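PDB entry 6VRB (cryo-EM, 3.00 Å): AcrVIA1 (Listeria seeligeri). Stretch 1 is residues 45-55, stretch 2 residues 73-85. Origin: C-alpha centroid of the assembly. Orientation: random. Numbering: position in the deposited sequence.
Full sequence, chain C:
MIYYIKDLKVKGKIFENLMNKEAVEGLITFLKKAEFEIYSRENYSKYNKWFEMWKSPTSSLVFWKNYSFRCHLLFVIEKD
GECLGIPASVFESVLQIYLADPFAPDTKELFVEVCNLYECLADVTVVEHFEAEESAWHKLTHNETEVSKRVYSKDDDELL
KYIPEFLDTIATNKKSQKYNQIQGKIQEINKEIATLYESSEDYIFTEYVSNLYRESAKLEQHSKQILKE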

# COMPACT_ATOMS: atom_id res chain seq x y z
N SER C 45 8.16 27.35 -37.12
CA SER C 45 7.09 27.43 -38.09
C SER C 45 5.98 26.42 -37.84
O SER C 45 4.91 26.54 -38.45
CB SER C 45 7.65 27.23 -39.50
OG SER C 45 8.20 25.93 -39.65
N LYS C 46 6.20 25.43 -36.98
CA LYS C 46 5.18 24.43 -36.72
C LYS C 46 4.38 24.74 -35.46
O LYS C 46 3.14 24.71 -35.48
CB LYS C 46 5.81 23.04 -36.60
CG LYS C 46 4.79 21.95 -36.34
CD LYS C 46 5.45 20.61 -36.13
CE LYS C 46 4.42 19.55 -35.77
NZ LYS C 46 5.05 18.23 -35.50
N TYR C 47 5.06 25.03 -34.35
CA TYR C 47 4.36 25.22 -33.08
C TYR C 47 3.62 26.54 -33.03
O TYR C 47 2.53 26.60 -32.47
CB TYR C 47 5.31 25.15 -31.89
CG TYR C 47 5.90 23.80 -31.59
CD1 TYR C 47 5.45 22.65 -32.23
CD2 TYR C 47 6.91 23.67 -30.64
CE1 TYR C 47 6.00 21.43 -31.95
CE2 TYR C 47 7.46 22.45 -30.36
CZ TYR C 47 7.00 21.34 -31.01
OH TYR C 47 7.54 20.11 -30.73
N ASN C 48 4.18 27.59 -33.62
CA ASN C 48 3.49 28.86 -33.69
C ASN C 48 2.33 28.83 -34.68
O ASN C 48 1.40 29.62 -34.55
CB ASN C 48 4.50 29.94 -34.09
CG ASN C 48 4.08 31.32 -33.68
OD1 ASN C 48 3.03 31.51 -33.08
ND2 ASN C 48 4.90 32.30 -34.01
N LYS C 49 2.37 27.91 -35.64
CA LYS C 49 1.24 27.70 -36.54
C LYS C 49 0.11 26.95 -35.84
O LYS C 49 -1.06 27.16 -36.16
CB LYS C 49 1.71 26.94 -37.78
CG LYS C 49 0.67 26.74 -38.85
CD LYS C 49 0.21 28.07 -39.40
CE LYS C 49 1.36 28.78 -40.10
NZ LYS C 49 1.81 28.05 -41.32
N TRP C 50 0.46 26.08 -34.89
CA TRP C 50 -0.56 25.31 -34.18
C TRP C 50 -1.38 26.21 -33.27
O TRP C 50 -2.60 26.06 -33.17
CB TRP C 50 0.05 24.19 -33.36
CG TRP C 50 -0.97 23.24 -32.80
CD1 TRP C 50 -1.53 22.17 -33.42
CD2 TRP C 50 -1.65 23.36 -31.55
NE1 TRP C 50 -2.46 21.57 -32.61
CE2 TRP C 50 -2.55 22.30 -31.45
CE3 TRP C 50 -1.55 24.26 -30.49
CZ2 TRP C 50 -3.35 22.11 -30.34
CZ3 TRP C 50 -2.34 24.07 -29.39
CH2 TRP C 50 -3.23 23.00 -29.32
N PHE C 51 -0.73 27.16 -32.59
CA PHE C 51 -1.45 28.13 -31.77
C PHE C 51 -1.98 29.31 -32.58
O PHE C 51 -1.92 30.45 -32.12
CB PHE C 51 -0.51 28.65 -30.69
CG PHE C 51 -0.16 27.65 -29.63
CD1 PHE C 51 -0.96 27.51 -28.51
CD2 PHE C 51 0.98 26.89 -29.73
CE1 PHE C 51 -0.64 26.61 -27.53
CE2 PHE C 51 1.31 25.99 -28.75
CZ PHE C 51 0.50 25.85 -27.65
N GLU C 52 -2.52 29.06 -33.75
CA GLU C 52 -3.17 30.08 -34.55
C GLU C 52 -4.48 29.61 -35.13
O GLU C 52 -5.40 30.41 -35.28
CB GLU C 52 -2.23 30.52 -35.69
CG GLU C 52 -2.70 31.72 -36.49
CD GLU C 52 -1.72 32.11 -37.58
OE1 GLU C 52 -0.69 31.42 -37.73
OE2 GLU C 52 -1.98 33.11 -38.28
N MET C 53 -4.49 28.34 -35.57
CA MET C 53 -5.73 27.67 -36.02
C MET C 53 -6.61 27.47 -34.78
O MET C 53 -7.83 27.73 -34.86
CB MET C 53 -5.41 26.31 -36.64
CG MET C 53 -4.54 26.41 -37.88
SD MET C 53 -4.29 24.80 -38.67
CE MET C 53 -3.22 24.00 -37.48
N TRP C 54 -5.98 27.05 -33.68
CA TRP C 54 -6.67 26.78 -32.39
C TRP C 54 -7.27 28.08 -31.84
O TRP C 54 -8.44 28.06 -31.43
CB TRP C 54 -5.67 26.17 -31.40
CG TRP C 54 -6.23 25.90 -30.03
CD1 TRP C 54 -7.25 25.06 -29.72
CD2 TRP C 54 -5.78 26.47 -28.79
NE1 TRP C 54 -7.47 25.07 -28.37
CE2 TRP C 54 -6.59 25.92 -27.77
CE3 TRP C 54 -4.79 27.39 -28.43
CZ2 TRP C 54 -6.43 26.26 -26.43
CZ3 TRP C 54 -4.63 27.72 -27.11
CH2 TRP C 54 -5.44 27.17 -26.12
N LYS C 55 -6.49 29.17 -31.88
CA LYS C 55 -6.95 30.49 -31.39
C LYS C 55 -8.10 30.98 -32.28
O LYS C 55 -9.09 31.49 -31.73
CB LYS C 55 -5.78 31.49 -31.45
CG LYS C 55 -5.94 32.72 -30.57
CD LYS C 55 -5.99 32.40 -29.10
CE LYS C 55 -4.92 31.42 -28.68
NZ LYS C 55 -3.61 31.78 -29.28
N LEU C 73 -1.83 13.40 -28.35
CA LEU C 73 -1.65 14.19 -29.58
C LEU C 73 -2.85 15.08 -29.88
O LEU C 73 -3.81 14.62 -30.50
CB LEU C 73 -1.37 13.29 -30.78
CG LEU C 73 0.04 13.12 -31.34
CD1 LEU C 73 0.46 14.40 -32.01
CD2 LEU C 73 1.03 12.76 -30.27
N LEU C 74 -2.75 16.36 -29.56
CA LEU C 74 -3.83 17.31 -29.83
C LEU C 74 -3.81 17.74 -31.29
O LEU C 74 -2.82 18.28 -31.76
CB LEU C 74 -3.66 18.52 -28.92
CG LEU C 74 -3.71 18.21 -27.43
CD1 LEU C 74 -3.32 19.42 -26.64
CD2 LEU C 74 -5.09 17.74 -27.04
N PHE C 75 -4.91 17.52 -32.01
CA PHE C 75 -5.02 17.89 -33.42
C PHE C 75 -6.01 19.03 -33.57
O PHE C 75 -7.08 19.01 -32.95
CB PHE C 75 -5.46 16.70 -34.27
CG PHE C 75 -4.41 15.63 -34.43
CD1 PHE C 75 -3.43 15.75 -35.40
CD2 PHE C 75 -4.41 14.52 -33.61
CE1 PHE C 75 -2.46 14.77 -35.54
CE2 PHE C 75 -3.44 13.54 -33.75
CZ PHE C 75 -2.47 13.67 -34.72
N VAL C 76 -5.67 20.01 -34.41
CA VAL C 76 -6.59 21.09 -34.78
C VAL C 76 -6.97 20.92 -36.24
O VAL C 76 -6.10 20.93 -37.11
CB VAL C 76 -5.97 22.47 -34.55
CG1 VAL C 76 -6.93 23.53 -35.02
CG2 VAL C 76 -5.67 22.69 -33.11
N ILE C 77 -8.26 20.80 -36.51
CA ILE C 77 -8.77 20.68 -37.87
C ILE C 77 -9.41 22.00 -38.27
O ILE C 77 -10.34 22.47 -37.61
CB ILE C 77 -9.76 19.52 -37.99
CG1 ILE C 77 -9.06 18.20 -37.70
CG2 ILE C 77 -10.35 19.49 -39.37
CD1 ILE C 77 -9.98 17.03 -37.56
N GLU C 78 -8.90 22.59 -39.35
CA GLU C 78 -9.39 23.86 -39.85
C GLU C 78 -10.65 23.59 -40.67
O GLU C 78 -11.00 22.44 -40.93
CB GLU C 78 -8.25 24.56 -40.60
CG GLU C 78 -8.45 26.01 -41.05
CD GLU C 78 -8.65 26.98 -39.89
OE1 GLU C 78 -8.15 26.71 -38.78
OE2 GLU C 78 -9.32 28.01 -40.09
N LYS C 79 -11.36 24.65 -41.07
CA LYS C 79 -12.65 24.51 -41.74
C LYS C 79 -12.50 23.89 -43.13
O LYS C 79 -13.38 23.15 -43.58
CB LYS C 79 -13.33 25.88 -41.83
CG LYS C 79 -14.74 25.85 -42.36
CD LYS C 79 -15.62 24.99 -41.47
CE LYS C 79 -15.82 25.61 -40.10
NZ LYS C 79 -16.73 24.78 -39.26
N ASP C 80 -11.37 24.13 -43.79
CA ASP C 80 -11.09 23.52 -45.09
C ASP C 80 -9.81 22.70 -44.96
O ASP C 80 -8.73 23.18 -45.31
CB ASP C 80 -10.97 24.58 -46.17
CG ASP C 80 -12.29 25.24 -46.48
OD1 ASP C 80 -13.34 24.59 -46.31
OD2 ASP C 80 -12.29 26.42 -46.89
N GLY C 81 -9.95 21.46 -44.49
CA GLY C 81 -8.80 20.59 -44.32
C GLY C 81 -7.87 21.09 -43.23
O GLY C 81 -8.31 21.54 -42.17
N GLU C 82 -6.56 20.99 -43.51
CA GLU C 82 -5.48 21.58 -42.70
C GLU C 82 -5.46 21.05 -41.27
O GLU C 82 -5.73 21.78 -40.31
CB GLU C 82 -5.55 23.11 -42.72
CG GLU C 82 -5.27 23.73 -44.07
CD GLU C 82 -3.82 23.60 -44.48
OE1 GLU C 82 -2.94 23.64 -43.60
OE2 GLU C 82 -3.56 23.46 -45.70
N CYS C 83 -5.15 19.77 -41.12
CA CYS C 83 -5.02 19.16 -39.81
C CYS C 83 -3.55 19.14 -39.39
O CYS C 83 -2.74 18.46 -40.02
CB CYS C 83 -5.60 17.75 -39.80
SG CYS C 83 -5.56 16.97 -38.19
N LEU C 84 -3.22 19.90 -38.35
CA LEU C 84 -1.92 19.87 -37.71
C LEU C 84 -2.05 19.31 -36.30
O LEU C 84 -3.13 19.29 -35.72
CB LEU C 84 -1.29 21.26 -37.65
CG LEU C 84 -0.44 21.78 -38.81
CD1 LEU C 84 -1.27 22.13 -40.03
CD2 LEU C 84 0.35 22.98 -38.32
N GLY C 85 -0.93 18.88 -35.74
CA GLY C 85 -0.92 18.30 -34.42
C GLY C 85 0.39 18.46 -33.68
O GLY C 85 1.47 18.39 -34.28

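The helix of stretch 1 lies across a small hairpin formed by stretch 2. The two strands of that hairpin, around Val76 and Leu84, are joined by backbone hydrogen bonds from Val76 N to Leu84 O (2.9 Å) and from Leu84 N to Val76 O (3.3 Å). The helix axis crosses the strand 73-78 at 61°, with a closest approach of 8.9 Å. Leu74, Val76 and Leu84 all point their CA-to-CB bonds toward the helix, while Phe75, Ile77 and Cys83 point theirs away. The alternation puts Leu74, Val76 and Leu84 on the side that meets the helix.

Lys46 starts sideways, but its chain is fully extended, with all four chi angles t. Its aliphatic part reaches the second strand, where Lys46 CE lies 3.5 Å from Gly85 O. Tyr47 and Asn48 do not touch stretch 2. Lys49 points toward the hairpin and packs its aliphatic part on Leu84, with Lys49 CG 3.8 Å from Leu84 CD2.

Trp50 is buried and spans both strands. Its CA-to-CB bond points sideways, yet the t rotamer carries the indole onto the hairpin. Trp50 NE1 donates a weak hydrogen bond to Leu74 O at 3.4 Å; the N-H...O angle of 130° is far from linear. The ring also packs against side chains: Trp50 CE2 is 3.6 Å from Val76 CG2, and Trp50 CZ2 is 3.9 Å from Leu74 CB. On the second strand, Leu84 O sits at the ring edge, 3.9 Å from Trp50 NE1, but no hydrogen bond is made there. Gly85 has no side chain, and Gly85 CA approaches Trp50 CD1 to 4.0 Å. A CB at Gly85 would point away from the helix and clash with Phe75 CD1.

Phe51 and Glu52 make no contact. The helix is kinked where Lys49 N and Glu52 N have no bond to the turn before.

Met53 has the largest covered area of any residue in the contact. It points toward the hairpin and touches both strands. Met53 CB is 3.6 Å from Val76 CG1, and Met53 CE is 3.4 Å from Leu84 CB. Its thioether sulfur, Met53 SD, comes within 3.7 Å of Glu82 O. Glu78 OE1 lies 3.5 Å from Met53 CB, a van der Waals contact with a carbon.

Trp54 adds one contact, from Trp54 CB to Val76 CG2 at 3.9 Å. The end of its side chain leads away from the hairpin.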